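Local coordinates for protein oxidoreductase, zinc-binding dehydrogenase family (Myxococcus xanthus, PDB 5K1S) that takes part, as a medium-chain, zinc-binding reductase, in the alternative de novo biosynthesis of isovaleryl coenzyme A, at residues Val187-Ala192 against Val255-Val260; Val260-Phe265 against Asn283-Met288. One frame throughout, in Å; residues are numbered along the deposited sequence.

Interaction 1. Residues Val187-Ala192 against Val255-Val260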
ATOM      1  N   VAL A 187       0.976  -2.653  17.109  1.00 60.14           N
ATOM      2  CA  VAL A 187       0.525  -3.421  15.954  1.00 58.16           C
ATOM      3  C   VAL A 187      -0.935  -3.796  16.155  1.00 57.75           C
ATOM      4  O   VAL A 187      -1.311  -4.324  17.210  1.00 58.60           O
ATOM      5  CB  VAL A 187       1.387  -4.679  15.747  1.00 57.07           C
ATOM      6  CG1 VAL A 187       0.966  -5.410  14.476  1.00 54.03           C
ATOM      7  CG2 VAL A 187       2.864  -4.311  15.696  1.00 57.53           C
ATOM      8  N   LEU A 188      -1.753  -3.527  15.142  1.00 74.72           N
ATOM      9  CA  LEU A 188      -3.143  -3.954  15.116  1.00 72.48           C
ATOM     10  C   LEU A 188      -3.267  -5.174  14.213  1.00 70.15           C
ATOM     11  O   LEU A 188      -2.778  -5.161  13.079  1.00 68.37           O
ATOM     12  CB  LEU A 188      -4.053  -2.831  14.615  1.00 70.12           C
ATOM     13  CG  LEU A 188      -5.531  -3.188  14.437  1.00 67.65           C
ATOM     14  CD1 LEU A 188      -6.152  -3.587  15.767  1.00 68.73           C
ATOM     15  CD2 LEU A 188      -6.287  -2.027  13.815  1.00 65.50           C
ATOM     16  N   ILE A 189      -3.913  -6.221  14.716  1.00 65.54           N
ATOM     17  CA  ILE A 189      -4.096  -7.460  13.970  1.00 62.75           C
ATOM     18  C   ILE A 189      -5.579  -7.800  13.979  1.00 60.92           C
ATOM     19  O   ILE A 189      -6.188  -7.910  15.050  1.00 62.17           O
ATOM     20  CB  ILE A 189      -3.273  -8.619  14.558  1.00 63.52           C
ATOM     21  CG1 ILE A 189      -1.787  -8.247  14.605  1.00 65.07           C
ATOM     22  CG2 ILE A 189      -3.484  -9.889  13.734  1.00 60.38           C
ATOM     23  CD1 ILE A 189      -0.909  -9.274  15.302  1.00 65.86           C
ATOM     24  N   THR A 190      -6.156  -7.957  12.794  1.00 63.58           N
ATOM     25  CA  THR A 190      -7.516  -8.450  12.643  1.00 61.61           C
ATOM     26  C   THR A 190      -7.486  -9.947  12.361  1.00 59.92           C
ATOM     27  O   THR A 190      -6.482 -10.495  11.896  1.00 59.47           O
ATOM     28  CB  THR A 190      -8.247  -7.718  11.515  1.00 59.77           C
ATOM     29  OG1 THR A 190      -7.643  -8.043  10.256  1.00 58.32           O
ATOM     30  CG2 THR A 190      -8.188  -6.210  11.727  1.00 61.04           C
ATOM     31  N   GLY A 191      -8.602 -10.606  12.650  1.00 60.99           N
ATOM     32  CA  GLY A 191      -8.649 -12.056  12.519  1.00 59.50           C
ATOM     33  C   GLY A 191      -7.526 -12.747  13.258  1.00 61.10           C
ATOM     34  O   GLY A 191      -7.002 -13.766  12.791  1.00 59.76           O
ATOM     35  N   ALA A 192      -7.138 -12.205  14.415  1.00 73.63           N
ATOM     36  CA  ALA A 192      -5.991 -12.738  15.139  1.00 75.62           C
ATOM     37  C   ALA A 192      -6.198 -14.194  15.535  1.00 75.12           C
ATOM     38  O   ALA A 192      -5.222 -14.938  15.688  1.00 75.55           O
ATOM     39  CB  ALA A 192      -5.715 -11.887  16.377  1.00 79.19           C
ATOM     40  N   VAL A 255       1.200   0.333  12.821  1.00 85.10           N
ATOM     41  CA  VAL A 255       1.021  -0.595  11.713  1.00 81.92           C
ATOM     42  C   VAL A 255      -0.171  -1.490  12.021  1.00 81.10           C
ATOM     43  O   VAL A 255      -0.495  -1.744  13.184  1.00 84.08           O
ATOM     44  CB  VAL A 255       2.296  -1.436  11.463  1.00 82.94           C
ATOM     45  CG1 VAL A 255       2.706  -2.175  12.726  1.00 86.85           C
ATOM     46  CG2 VAL A 255       2.096  -2.414  10.309  1.00 78.98           C
ATOM     47  N   ALA A 256      -0.828  -1.965  10.964  1.00 60.37           N
ATOM     48  CA  ALA A 256      -1.977  -2.850  11.093  1.00 59.01           C
ATOM     49  C   ALA A 256      -1.813  -4.032  10.149  1.00 55.69           C
ATOM     50  O   ALA A 256      -1.450  -3.854   8.982  1.00 52.43           O
ATOM     51  CB  ALA A 256      -3.285  -2.113  10.794  1.00 56.86           C
ATOM     52  N   VAL A 257      -2.082  -5.229  10.657  1.00 68.31           N
ATOM     53  CA  VAL A 257      -2.047  -6.455   9.868  1.00 65.14           C
ATOM     54  C   VAL A 257      -3.496  -6.804   9.546  1.00 62.73           C
ATOM     55  O   VAL A 257      -4.224  -7.336  10.389  1.00 64.66           O
ATOM     56  CB  VAL A 257      -1.340  -7.589  10.615  1.00 67.94           C
ATOM     57  CG1 VAL A 257      -1.327  -8.857   9.775  1.00 64.33           C
ATOM     58  CG2 VAL A 257       0.077  -7.174  10.985  1.00 71.09           C
ATOM     59  N   GLU A 258      -3.918  -6.508   8.318  1.00 69.94           N
ATOM     60  CA  GLU A 258      -5.310  -6.692   7.908  1.00 68.02           C
ATOM     61  C   GLU A 258      -5.460  -8.077   7.292  1.00 65.76           C
ATOM     62  O   GLU A 258      -5.213  -8.271   6.100  1.00 62.76           O
ATOM     63  CB  GLU A 258      -5.731  -5.597   6.933  1.00 65.84           C
ATOM     64  CG  GLU A 258      -7.166  -5.722   6.443  1.00 64.26           C
ATOM     65  CD  GLU A 258      -8.182  -5.670   7.571  1.00 66.62           C
ATOM     66  OE1 GLU A 258      -8.628  -4.558   7.925  1.00 67.74           O
ATOM     67  OE2 GLU A 258      -8.532  -6.743   8.108  1.00 67.44           O
ATOM     68  N   ILE A 259      -5.874  -9.042   8.110  1.00 63.20           N
ATOM     69  CA  ILE A 259      -6.113 -10.402   7.634  1.00 61.50           C
ATOM     70  C   ILE A 259      -7.546 -10.573   7.150  1.00 59.90           C
ATOM     71  O   ILE A 259      -7.791 -11.218   6.128  1.00 57.34           O
ATOM     72  CB  ILE A 259      -5.778 -11.414   8.748  1.00 64.59           C
ATOM     73  CG1 ILE A 259      -4.301 -11.308   9.142  1.00 66.45           C
ATOM     74  CG2 ILE A 259      -6.111 -12.837   8.298  1.00 63.05           C
ATOM     75  CD1 ILE A 259      -3.933 -12.108  10.376  1.00 70.66           C
ATOM     76  N   VAL A 260      -8.511 -10.012   7.881  1.00 67.35           N
ATOM     77  CA  VAL A 260      -9.914 -10.168   7.509  1.00 66.20           C
ATOM     78  C   VAL A 260     -10.171  -9.546   6.143  1.00 63.32           C
ATOM     79  O   VAL A 260     -10.709 -10.191   5.237  1.00 61.54           O
ATOM     80  CB  VAL A 260     -10.826  -9.557   8.588  1.00 68.72           C
ATOM     81  CG1 VAL A 260     -12.288  -9.684   8.191  1.00 68.39           C
ATOM     82  CG2 VAL A 260     -10.579 -10.224   9.936  1.00 72.03           C
TER

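Interaction 2. Residues Val260-Phe265 against Asn283-Met288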
ATOM      1  N   VAL A 260      -8.511 -10.012   7.881  1.00 67.35           N
ATOM      2  CA  VAL A 260      -9.914 -10.168   7.509  1.00 66.20           C
ATOM      3  C   VAL A 260     -10.171  -9.546   6.143  1.00 63.32           C
ATOM      4  O   VAL A 260     -10.709 -10.191   5.237  1.00 61.54           O
ATOM      5  CB  VAL A 260     -10.826  -9.557   8.588  1.00 68.72           C
ATOM      6  CG1 VAL A 260     -12.288  -9.684   8.191  1.00 68.39           C
ATOM      7  CG2 VAL A 260     -10.579 -10.224   9.936  1.00 72.03           C
ATOM      8  N   GLY A 261      -9.797  -8.279   5.980  1.00 47.96           N
ATOM      9  CA  GLY A 261     -10.007  -7.581   4.727  1.00 46.53           C
ATOM     10  C   GLY A 261     -11.166  -6.605   4.772  1.00 48.20           C
ATOM     11  O   GLY A 261     -11.220  -5.730   5.641  1.00 50.21           O
ATOM     12  N   SER A 262     -12.114  -6.765   3.843  1.00 59.08           N
ATOM     13  CA  SER A 262     -13.171  -5.773   3.664  1.00 60.65           C
ATOM     14  C   SER A 262     -13.996  -5.586   4.933  1.00 63.92           C
ATOM     15  O   SER A 262     -14.417  -4.465   5.246  1.00 65.68           O
ATOM     16  CB  SER A 262     -14.076  -6.184   2.501  1.00 59.88           C
ATOM     17  OG  SER A 262     -14.613  -7.481   2.702  1.00 60.27           O
ATOM     18  N   ALA A 263     -14.240  -6.665   5.677  1.00 64.93           N
ATOM     19  CA  ALA A 263     -15.171  -6.591   6.799  1.00 68.32           C
ATOM     20  C   ALA A 263     -14.699  -5.601   7.858  1.00 70.11           C
ATOM     21  O   ALA A 263     -15.516  -4.917   8.486  1.00 72.93           O
ATOM     22  CB  ALA A 263     -15.365  -7.976   7.412  1.00 69.05           C
ATOM     23  N   THR A 264     -13.387  -5.508   8.074  1.00 68.52           N
ATOM     24  CA  THR A 264     -12.825  -4.655   9.114  1.00 70.34           C
ATOM     25  C   THR A 264     -12.006  -3.496   8.561  1.00 68.96           C
ATOM     26  O   THR A 264     -11.487  -2.696   9.346  1.00 70.45           O
ATOM     27  CB  THR A 264     -11.940  -5.482  10.054  1.00 70.71           C
ATOM     28  OG1 THR A 264     -10.797  -5.965   9.337  1.00 68.23           O
ATOM     29  CG2 THR A 264     -12.708  -6.664  10.625  1.00 72.17           C
ATOM     30  N   PHE A 265     -11.888  -3.377   7.236  1.00 72.10           N
ATOM     31  CA  PHE A 265     -10.940  -2.432   6.653  1.00 70.57           C
ATOM     32  C   PHE A 265     -11.273  -0.994   7.040  1.00 72.60           C
ATOM     33  O   PHE A 265     -10.408  -0.253   7.521  1.00 73.15           O
ATOM     34  CB  PHE A 265     -10.921  -2.592   5.133  1.00 67.76           C
ATOM     35  CG  PHE A 265      -9.748  -1.931   4.469  1.00 66.32           C
ATOM     36  CD1 PHE A 265      -8.487  -2.498   4.537  1.00 66.14           C
ATOM     37  CD2 PHE A 265      -9.906  -0.750   3.770  1.00 65.98           C
ATOM     38  CE1 PHE A 265      -7.409  -1.895   3.925  1.00 65.55           C
ATOM     39  CE2 PHE A 265      -8.832  -0.144   3.157  1.00 65.46           C
ATOM     40  CZ  PHE A 265      -7.582  -0.717   3.234  1.00 65.22           C
ATOM     41  N   ASN A 283      -8.569 -11.352   2.534  1.00 53.16           N
ATOM     42  CA  ASN A 283      -9.913 -10.818   2.296  1.00 53.19           C
ATOM     43  C   ASN A 283     -10.878 -12.006   2.373  1.00 53.34           C
ATOM     44  O   ASN A 283     -11.207 -12.623   1.357  1.00 52.07           O
ATOM     45  CB  ASN A 283     -10.010 -10.103   0.958  1.00 51.86           C
ATOM     46  CG  ASN A 283     -11.186  -9.149   0.896  1.00 52.55           C
ATOM     47  OD1 ASN A 283     -11.661  -8.663   1.924  1.00 54.39           O
ATOM     48  ND2 ASN A 283     -11.665  -8.876  -0.311  1.00 51.91           N
ATOM     49  N   LEU A 284     -11.328 -12.312   3.590  1.00 72.68           N
ATOM     50  CA  LEU A 284     -12.086 -13.540   3.815  1.00 73.28           C
ATOM     51  C   LEU A 284     -13.444 -13.499   3.130  1.00 73.94           C
ATOM     52  O   LEU A 284     -13.875 -14.497   2.542  1.00 73.29           O
ATOM     53  CB  LEU A 284     -12.237 -13.782   5.318  1.00 75.88           C
ATOM     54  CG  LEU A 284     -10.902 -13.975   6.048  1.00 76.90           C
ATOM     55  CD1 LEU A 284     -11.111 -14.186   7.539  1.00 80.16           C
ATOM     56  CD2 LEU A 284     -10.107 -15.138   5.455  1.00 75.81           C
ATOM     57  N   GLU A 285     -14.132 -12.365   3.185  1.00 81.18           N
ATOM     58  CA  GLU A 285     -15.456 -12.256   2.587  1.00 82.29           C
ATOM     59  C   GLU A 285     -15.410 -11.893   1.108  1.00 80.54           C
ATOM     60  O   GLU A 285     -16.465 -11.838   0.469  1.00 81.85           O
ATOM     61  CB  GLU A 285     -16.289 -11.227   3.354  1.00 85.10           C
ATOM     62  CG  GLU A 285     -16.573 -11.642   4.790  1.00 87.71           C
ATOM     63  CD  GLU A 285     -17.401 -10.626   5.548  1.00 90.76           C
ATOM     64  OE1 GLU A 285     -17.739  -9.574   4.965  1.00 90.80           O
ATOM     65  OE2 GLU A 285     -17.717 -10.880   6.730  1.00 93.28           O
ATOM     66  N   SER A 286     -14.225 -11.649   0.551  1.00 71.88           N
ATOM     67  CA  SER A 286     -14.063 -11.341  -0.869  1.00 70.53           C
ATOM     68  C   SER A 286     -14.832 -10.093  -1.284  1.00 71.89           C
ATOM     69  O   SER A 286     -15.035  -9.856  -2.481  1.00 71.45           O
ATOM     70  CB  SER A 286     -14.486 -12.527  -1.741  1.00 70.23           C
ATOM     71  OG  SER A 286     -13.775 -13.700  -1.388  1.00 69.10           O
ATOM     72  N   GLY A 287     -15.269  -9.284  -0.317  1.00 48.89           N
ATOM     73  CA  GLY A 287     -16.036  -8.104  -0.635  1.00 50.49           C
ATOM     74  C   GLY A 287     -15.164  -6.925  -1.017  1.00 49.22           C
ATOM     75  O   GLY A 287     -13.981  -6.849  -0.687  1.00 47.58           O
ATOM     76  N   MET A 288     -15.769  -5.992  -1.744  1.00 56.30           N
ATOM     77  CA  MET A 288     -15.078  -4.775  -2.128  1.00 55.49           C
ATOM     78  C   MET A 288     -15.111  -3.770  -0.979  1.00 57.10           C
ATOM     79  O   MET A 288     -15.785  -3.961   0.037  1.00 59.06           O
ATOM     80  CB  MET A 288     -15.704  -4.177  -3.386  1.00 56.06           C
ATOM     81  CG  MET A 288     -15.696  -5.103  -4.595  1.00 54.78           C
ATOM     82  SD  MET A 288     -14.041  -5.531  -5.171  1.00 51.44           S
ATOM     83  CE  MET A 288     -13.734  -7.045  -4.263  1.00 50.66           C
TER
HETATM   84  O   HOH W   1     -17.406  -7.116   3.520  1.00 33.05           O

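Interaction 1. Residues Val187-Ala192 against Val255-Val260
T190 reaches across from the end of strand 186-190 to E258, I259 and V260, where its neighbour, strand 253-258, runs out. Its CB comes within 3.8 Å of V260 CG2. From there OG1 takes the place between the backbone N and the carbonyl carbon (chi1 67°), which turns it toward strand 253-258 and the turn after it. OG1 donates to E258 OE2 at 2.7 Å, meeting that oxygen from above the carboxylate plane, and accepts a more bent bond from I259 N at 3.0 Å. The methyl CG2, anti to the carbonyl carbon, lies 3.7 Å from E258 OE2. E258 starts off away from T190, but its chain bends at chi2 (60°) and brings the carboxylate back. That buried group is also gripped by G261 N on OE2 and T268 OG1 on OE1. These strands are the first and fourth of the six-stranded parallel sheet of a Rossmann fold, adjacent in the order 3-2-1-4-5-6. G191 and A192 open the glycine-rich turn from the first strand into helix 195-206, the turn that in Rossmann folds commonly lies beside the dinucleotide. G191, with positive phi, sets its N 3.4 Å from V260 CG2. Farther back, parallel pairing is carried by L188 N to V255 O, V257 N to L188 O and T190 N to V257 O. On the face of helix 195-206, V187 and V255 lie side by side, CG2 to CG1 3.7 Å, and I189 runs alongside V257, while I189 CG2 meets I259 CD1 at 4.0 Å. On the other face L188 CB sits 4.0 Å from A256 CB, with A256 in turn touching T268 of helix 262-270.

Interaction 2. Residues Val260-Phe265 against Asn283-Met288
V260 and G261 pass close beside N283 and L284, the CA atoms of G261 and N283 being only 4.0 Å apart, and L284 N donates to V260 O at 2.8 Å, in the carbonyl plane. G261, at phi 104°, then turns the chain into helix 262-270 with its CA against the amide of N283. The CG of N283 stands anti to its own backbone N (chi1 -160°), and the flat amide beyond it works in two directions. OD1 accepts from S262 N at 2.7 Å, the donor tilted somewhat from the carbonyl plane. ND2 gives a nearly straight bond to G287 O (3.1 Å, 176° at the hydrogen), with that oxygen in the plane of the amide. Bonds at both atoms fix the rotation of the group, and the one to G287 closes the loop 283-288 on itself. This is at the C-terminal ends of the strands of the Rossmann sheet: the chain leaves strand 253-258, crosses through helix 262-270 and returns in the parallel strand 276-280, so the contact joins the loop after the fifth strand to the start of the crossover helix. The side chain of L284 is about 11 Å from a bound zinc ion. S262 packs against the bonded pair N283 and G287, its CB 3.3 Å from G287 O. From its OG a water at 2.9 Å continues to E285, donating to OE1. The chain of E285, extended beyond CG, sets both carboxylate oxygens 3.8 Å from A263 CB. The exposed L284 lays its CB and CG near V260 O. Beyond the chain, the second subunit packs on this loop, its P293 against N283 and its N292 against M288.

Overall arrangement
From the N terminus, the chain enters the parallel sheet at strand 186-190, makes two further strands (210-215 and 231-234) and their helices, and comes back beside the first strand at 253-258. There interaction 1 closes a loop of 62 residues. V260 belongs to both contacts, and interaction 2 opens from it, closing a much shorter loop of 17 residues once helix 262-270 and strand 276-280 have passed. The two are in series, neither nested nor crossed, with centres 12 Å apart. Interaction 1 ties the two halves of the sheet at its middle; interaction 2 ties successive loops at the C-terminal ends of its strands. A probable, weak hydrogen bond between E258 OE1 and T264 OG1 links them directly.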